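PDB 5HZL: Lmo2445 protein from Listeria monocytogenes EGD-e, which is a secreted, calcium-binding internalin-like protein with leucine-rich repeats, of unknown function, and by family perhaps involved in adhesion or host contact. Local coordinates for residues A[181-186]-A[203-208]; A[220-225]-A[290-295]. One frame throughout, in Å; residues are numbered along the deposited sequence.

Contact 1: A[181-186]-A[203-208]; sequences HLISIP and QTATYP
At the junction between the leucine-rich repeats and the C-terminal domain, His181, Leu182 and Ile183 meet Gln203, Thr204, Ala205 and Tyr207 of the edge strand 203-212. The imidazole of His181 turns its edge to the Thr204 carbonyl, and ND1 donates to Thr204 O across 2.7 Å. The acceptor lies close to the ring plane, although the N-H...O angle of 138° leaves the bond bent. His181 CG sits anti to the carbonyl carbon (chi1 -49°), beside the backbone N. A weak bond of 3.3 Å joins His181 ND1 to Thr204 OG1, and His181 CA makes a CA-H...O contact with Thr204 O. His181 and Ala205 also line a pocket, completed by Ser158 and Thr206, that holds a polyether molecule, probably from the crystallisation liquor.

The amide of Gln203 is bonded to backbone groups near the end of the leucine-rich repeats. Its chain bends at chi2 (-63°) and lies beside Leu182, pointing the same way, and Gln203 OE1 accepts the N-H of Leu182 (OE1 to Leu182 N 3.1 Å) along a nearly straight N-H...O line. On the other end of the amide, NE2 is bonded to the carbonyls of Leu177 and Phe200, so both polar ends of this buried side chain have partners and its flip is fixed.

Further along, the packing becomes apolar. Ile183 CG2 lies 4.3 Å from Ala205 CB and 3.8 Å from Tyr207 CZ, the isoleucine and tyrosine side chains crossing obliquely. The Tyr207 hydroxyl, adjoining Ile183, is hydrogen-bonded to Phe221 O in the C-terminal domain.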
loop_
_atom_site.group_PDB
_atom_site.type_symbol
_atom_site.label_atom_id
_atom_site.label_comp_id
_atom_site.label_asym_id
_atom_site.label_seq_id
_atom_site.Cartn_x
_atom_site.Cartn_y
_atom_site.Cartn_z
ATOM N N HIS A 181 -8.985 0.315 0.766
ATOM C CA HIS A 181 -10.195 -0.255 0.162
ATOM C C HIS A 181 -10.254 -1.761 0.319
ATOM O O HIS A 181 -10.655 -2.491 -0.597
ATOM C CB HIS A 181 -10.250 0.095 -1.339
ATOM C CG HIS A 181 -10.025 1.544 -1.634
ATOM N ND1 HIS A 181 -10.865 2.538 -1.180
ATOM C CD2 HIS A 181 -9.070 2.165 -2.365
ATOM C CE1 HIS A 181 -10.423 3.709 -1.596
ATOM N NE2 HIS A 181 -9.336 3.510 -2.318
ATOM N N LEU A 182 -9.855 -2.219 1.493
ATOM C CA LEU A 182 -9.839 -3.642 1.817
ATOM C C LEU A 182 -11.224 -4.150 2.249
ATOM O O LEU A 182 -11.971 -3.425 2.902
ATOM C CB LEU A 182 -8.816 -3.881 2.930
ATOM C CG LEU A 182 -7.373 -3.549 2.542
ATOM C CD1 LEU A 182 -6.452 -3.555 3.752
ATOM C CD2 LEU A 182 -6.917 -4.520 1.461
ATOM N N ILE A 183 -11.548 -5.393 1.876
ATOM C CA ILE A 183 -12.832 -6.018 2.218
ATOM C C ILE A 183 -12.628 -7.135 3.227
ATOM O O ILE A 183 -13.526 -7.928 3.497
ATOM C CB ILE A 183 -13.522 -6.613 0.967
ATOM C CG1 ILE A 183 -12.755 -7.831 0.410
ATOM C CG2 ILE A 183 -13.676 -5.531 -0.088
ATOM C CD1 ILE A 183 -13.471 -8.575 -0.686
ATOM N N SER A 184 -11.442 -7.164 3.801
ATOM C CA SER A 184 -11.051 -8.201 4.708
ATOM C C SER A 184 -10.085 -7.617 5.725
ATOM O O SER A 184 -9.532 -6.538 5.503
ATOM C CB SER A 184 -10.361 -9.255 3.849
ATOM O OG SER A 184 -9.759 -10.281 4.604
ATOM N N ILE A 185 -9.880 -8.337 6.824
ATOM C CA ILE A 185 -8.986 -7.905 7.874
ATOM C C ILE A 185 -7.807 -8.873 8.041
ATOM O O ILE A 185 -8.002 -10.097 8.005
ATOM C CB ILE A 185 -9.731 -7.844 9.234
ATOM C CG1 ILE A 185 -10.939 -6.903 9.153
ATOM C CG2 ILE A 185 -8.803 -7.403 10.377
ATOM C CD1 ILE A 185 -11.719 -6.773 10.454
ATOM N N PRO A 186 -6.575 -8.333 8.212
ATOM C CA PRO A 186 -5.427 -9.196 8.502
ATOM C C PRO A 186 -5.529 -9.541 9.999
ATOM O O PRO A 186 -4.879 -8.923 10.834
ATOM C CB PRO A 186 -4.227 -8.305 8.194
ATOM C CG PRO A 186 -4.719 -6.922 8.389
ATOM C CD PRO A 186 -6.173 -6.925 8.045
ATOM N N GLN A 203 -12.422 1.663 5.694
ATOM C CA GLN A 203 -12.133 0.835 4.517
ATOM C C GLN A 203 -13.353 1.026 3.637
ATOM O O GLN A 203 -14.477 0.844 4.105
ATOM C CB GLN A 203 -11.944 -0.623 4.875
ATOM C CG GLN A 203 -10.795 -0.870 5.835
ATOM C CD GLN A 203 -9.428 -0.491 5.283
ATOM O OE1 GLN A 203 -9.166 -0.550 4.064
ATOM N NE2 GLN A 203 -8.527 -0.128 6.195
ATOM N N THR A 204 -13.159 1.418 2.382
ATOM C CA THR A 204 -14.290 1.662 1.477
ATOM C C THR A 204 -14.044 1.043 0.134
ATOM O O THR A 204 -12.930 1.090 -0.354
ATOM C CB THR A 204 -14.525 3.165 1.283
ATOM O OG1 THR A 204 -13.396 3.757 0.611
ATOM C CG2 THR A 204 -14.730 3.824 2.635
ATOM N N ALA A 205 -15.072 0.471 -0.479
ATOM C CA ALA A 205 -14.883 -0.152 -1.779
ATOM C C ALA A 205 -16.135 -0.230 -2.601
ATOM O O ALA A 205 -17.208 -0.484 -2.082
ATOM C CB ALA A 205 -14.310 -1.553 -1.601
ATOM N N THR A 206 -15.975 -0.007 -3.895
ATOM C CA THR A 206 -17.071 -0.096 -4.844
ATOM C C THR A 206 -16.816 -1.376 -5.630
ATOM O O THR A 206 -15.828 -1.481 -6.361
ATOM C CB THR A 206 -17.090 1.130 -5.763
ATOM O OG1 THR A 206 -17.063 2.306 -4.948
ATOM C CG2 THR A 206 -18.328 1.133 -6.665
ATOM N N TYR A 207 -17.691 -2.358 -5.452
ATOM C CA TYR A 207 -17.558 -3.657 -6.140
ATOM C C TYR A 207 -17.856 -3.574 -7.631
ATOM O O TYR A 207 -18.448 -2.608 -8.100
ATOM C CB TYR A 207 -18.450 -4.728 -5.480
ATOM C CG TYR A 207 -17.920 -5.297 -4.163
ATOM C CD1 TYR A 207 -17.720 -4.480 -3.053
ATOM C CD2 TYR A 207 -17.666 -6.665 -4.018
ATOM C CE1 TYR A 207 -17.254 -5.002 -1.847
ATOM C CE2 TYR A 207 -17.203 -7.197 -2.817
ATOM C CZ TYR A 207 -16.998 -6.363 -1.736
ATOM O OH TYR A 207 -16.545 -6.855 -0.538
ATOM N N PRO A 208 -17.397 -4.571 -8.398
ATOM C CA PRO A 208 -17.727 -4.516 -9.826
ATOM C C PRO A 208 -19.251 -4.533 -10.018
ATOM O O PRO A 208 -19.947 -5.099 -9.193
ATOM C CB PRO A 208 -17.063 -5.783 -10.384
ATOM C CG PRO A 208 -15.907 -6.030 -9.468
ATOM C CD PRO A 208 -16.343 -5.570 -8.107
#

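Contact 2: A[220-225]-A[290-295]; sequences VFVPFI and GWYDFP
Val220, Val222 and Phe224 point toward strand 290-298 and meet Phe294 and Tyr292, and no hydrogen bond runs between the two segments. The first kind of contact is CH-pi. Val220 and Phe294 reach toward each other tip to tip, with Val220 CG1 over one face of the phenyl ring, 3.8 Å from its centroid and offset toward the rim. Val222 CG1, anti to its backbone N (chi1 -166°), lies over a face of the Tyr292 ring, 4.2 Å from the centroid.

Plain apolar contact fills in around these. The other branch of Val222, CG2, meets Phe294 CZ at 3.8 Å, so this one valine bridges the two aromatic residues. Phe224 crosses Tyr292 at about a right angle; its CD1 comes to the edge of the tyrosine ring, 4.2 Å from CE2. The Tyr292 hydroxyl lies beside Phe224 CB and CG, while its polar need is met by a hydrogen bond with Leu182 O.

All five touching residues are buried, as in the core of a two-layer beta domain, consistent with the immunoglobulin-like E-set family. Strand 219-221, paired with 262-264, and the start of helix 223-227 cover one face of strand 290-298, while Ile279 and Leu281 of the adjacent strand 273-281 extend the same apolar layer.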
loop_
_atom_site.group_PDB
_atom_site.type_symbol
_atom_site.label_atom_id
_atom_site.label_comp_id
_atom_site.label_asym_id
_atom_site.label_seq_id
_atom_site.Cartn_x
_atom_site.Cartn_y
_atom_site.Cartn_z
ATOM N N VAL A 220 -23.693 -10.747 -1.707
ATOM C CA VAL A 220 -22.342 -10.181 -1.872
ATOM C C VAL A 220 -21.295 -10.796 -0.930
ATOM O O VAL A 220 -21.644 -11.245 0.164
ATOM C CB VAL A 220 -22.389 -8.654 -1.662
ATOM C CG1 VAL A 220 -23.275 -8.020 -2.722
ATOM C CG2 VAL A 220 -22.907 -8.286 -0.271
ATOM N N PHE A 221 -20.023 -10.787 -1.355
ATOM C CA PHE A 221 -18.874 -11.351 -0.588
ATOM C C PHE A 221 -18.194 -10.241 0.194
ATOM O O PHE A 221 -17.476 -9.431 -0.405
ATOM C CB PHE A 221 -17.887 -12.026 -1.558
ATOM C CG PHE A 221 -16.644 -12.567 -0.909
ATOM C CD1 PHE A 221 -16.693 -13.702 -0.117
ATOM C CD2 PHE A 221 -15.404 -11.969 -1.133
ATOM C CE1 PHE A 221 -15.544 -14.214 0.468
ATOM C CE2 PHE A 221 -14.252 -12.479 -0.552
ATOM C CZ PHE A 221 -14.323 -13.600 0.251
ATOM N N VAL A 222 -18.414 -10.200 1.517
ATOM C CA VAL A 222 -17.846 -9.146 2.362
ATOM C C VAL A 222 -17.312 -9.713 3.679
ATOM O O VAL A 222 -17.978 -9.619 4.723
ATOM C CB VAL A 222 -18.906 -8.056 2.679
ATOM C CG1 VAL A 222 -18.214 -6.808 3.251
ATOM C CG2 VAL A 222 -19.700 -7.663 1.435
ATOM N N PRO A 223 -16.100 -10.293 3.651
ATOM C CA PRO A 223 -15.512 -10.873 4.857
ATOM C C PRO A 223 -15.377 -9.941 6.050
ATOM O O PRO A 223 -15.470 -10.401 7.185
ATOM C CB PRO A 223 -14.135 -11.328 4.388
ATOM C CG PRO A 223 -14.337 -11.650 2.968
ATOM C CD PRO A 223 -15.291 -10.612 2.463
ATOM N N PHE A 224 -15.169 -8.654 5.786
ATOM C CA PHE A 224 -15.009 -7.657 6.843
ATOM C C PHE A 224 -16.171 -7.659 7.840
ATOM O O PHE A 224 -15.952 -7.555 9.049
ATOM C CB PHE A 224 -14.842 -6.254 6.229
ATOM C CG PHE A 224 -14.674 -5.162 7.255
ATOM C CD1 PHE A 224 -15.781 -4.504 7.773
ATOM C CD2 PHE A 224 -13.409 -4.801 7.714
ATOM C CE1 PHE A 224 -15.633 -3.513 8.724
ATOM C CE2 PHE A 224 -13.258 -3.806 8.664
ATOM C CZ PHE A 224 -14.370 -3.164 9.171
ATOM N N ILE A 225 -17.396 -7.771 7.326
ATOM C CA ILE A 225 -18.600 -7.781 8.166
ATOM C C ILE A 225 -18.528 -8.825 9.283
ATOM O O ILE A 225 -18.854 -8.546 10.437
ATOM C CB ILE A 225 -19.876 -8.018 7.317
ATOM C CG1 ILE A 225 -20.125 -6.815 6.403
ATOM C CG2 ILE A 225 -21.106 -8.212 8.203
ATOM C CD1 ILE A 225 -21.265 -7.002 5.422
ATOM N N GLY A 290 -16.303 1.352 8.114
ATOM C CA GLY A 290 -16.299 1.455 6.632
ATOM C C GLY A 290 -17.633 1.453 5.885
ATOM O O GLY A 290 -18.673 1.605 6.486
ATOM N N TRP A 291 -17.578 1.324 4.555
ATOM C CA TRP A 291 -18.768 1.238 3.680
ATOM C C TRP A 291 -18.433 0.582 2.343
ATOM O O TRP A 291 -17.353 0.782 1.804
ATOM C CB TRP A 291 -19.507 2.572 3.466
ATOM C CG TRP A 291 -18.735 3.721 2.895
ATOM C CD1 TRP A 291 -18.196 4.771 3.595
ATOM C CD2 TRP A 291 -18.433 3.966 1.514
ATOM N NE1 TRP A 291 -17.581 5.646 2.739
ATOM C CE2 TRP A 291 -17.701 5.177 1.457
ATOM C CE3 TRP A 291 -18.686 3.271 0.319
ATOM C CZ2 TRP A 291 -17.225 5.715 0.246
ATOM C CZ3 TRP A 291 -18.212 3.807 -0.887
ATOM C CH2 TRP A 291 -17.494 5.023 -0.909
ATOM N N TYR A 292 -19.370 -0.197 1.806
ATOM C CA TYR A 292 -19.160 -0.907 0.539
ATOM C C TYR A 292 -20.294 -0.717 -0.448
ATOM O O TYR A 292 -21.419 -0.974 -0.107
ATOM C CB TYR A 292 -18.981 -2.394 0.822
ATOM C CG TYR A 292 -17.819 -2.664 1.743
ATOM C CD1 TYR A 292 -16.516 -2.636 1.266
ATOM C CD2 TYR A 292 -18.013 -2.948 3.089
ATOM C CE1 TYR A 292 -15.428 -2.881 2.098
ATOM C CE2 TYR A 292 -16.929 -3.194 3.926
ATOM C CZ TYR A 292 -15.634 -3.155 3.421
ATOM O OH TYR A 292 -14.562 -3.402 4.238
ATOM N N ASP A 293 -19.985 -0.272 -1.668
ATOM C CA ASP A 293 -20.996 -0.055 -2.718
ATOM C C ASP A 293 -21.074 -1.198 -3.723
ATOM O O ASP A 293 -20.060 -1.787 -4.111
ATOM C CB ASP A 293 -20.757 1.252 -3.486
ATOM C CG ASP A 293 -21.084 2.499 -2.674
ATOM O OD1 ASP A 293 -21.483 2.399 -1.488
ATOM O OD2 ASP A 293 -20.944 3.599 -3.253
ATOM N N PHE A 294 -22.296 -1.480 -4.160
ATOM C CA PHE A 294 -22.573 -2.549 -5.100
ATOM C C PHE A 294 -23.468 -1.997 -6.196
ATOM O O PHE A 294 -24.660 -1.849 -5.974
ATOM C CB PHE A 294 -23.260 -3.698 -4.357
ATOM C CG PHE A 294 -22.499 -4.160 -3.150
ATOM C CD1 PHE A 294 -21.477 -5.085 -3.270
ATOM C CD2 PHE A 294 -22.782 -3.649 -1.898
ATOM C CE1 PHE A 294 -20.759 -5.509 -2.161
ATOM C CE2 PHE A 294 -22.072 -4.068 -0.781
ATOM C CZ PHE A 294 -21.057 -4.993 -0.909
ATOM N N PRO A 295 -22.892 -1.633 -7.364
ATOM C CA PRO A 295 -23.736 -1.134 -8.461
ATOM C C PRO A 295 -24.553 -2.298 -9.023
ATOM O O PRO A 295 -23.995 -3.350 -9.341
ATOM C CB PRO A 295 -22.730 -0.612 -9.495
ATOM C CG PRO A 295 -21.424 -0.529 -8.786
ATOM C CD PRO A 295 -21.460 -1.557 -7.702
#

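From the N terminus, the chain first reaches 181-186, passes through helix 187-191 and strand 197-199, the last of the parallel repeat sheet, and returns at 203-208, where contact 1 closes this short loop. Strand 203-212 then leads to 220-225, and contact 2 closes a second, longer loop when strand 290-298 arrives. The loops follow in series and do not cross. Strands 203-212 and 290-298 are parallel neighbours in one sheet, linked by a probable hydrogen bond from Tyr207 N to Asp293 O, 2.8 Å, and the Tyr207 and Phe294 rings meet. With a backbone bond between Ile183 and Phe224, the repeats are tied to both layers of the C-terminal domain.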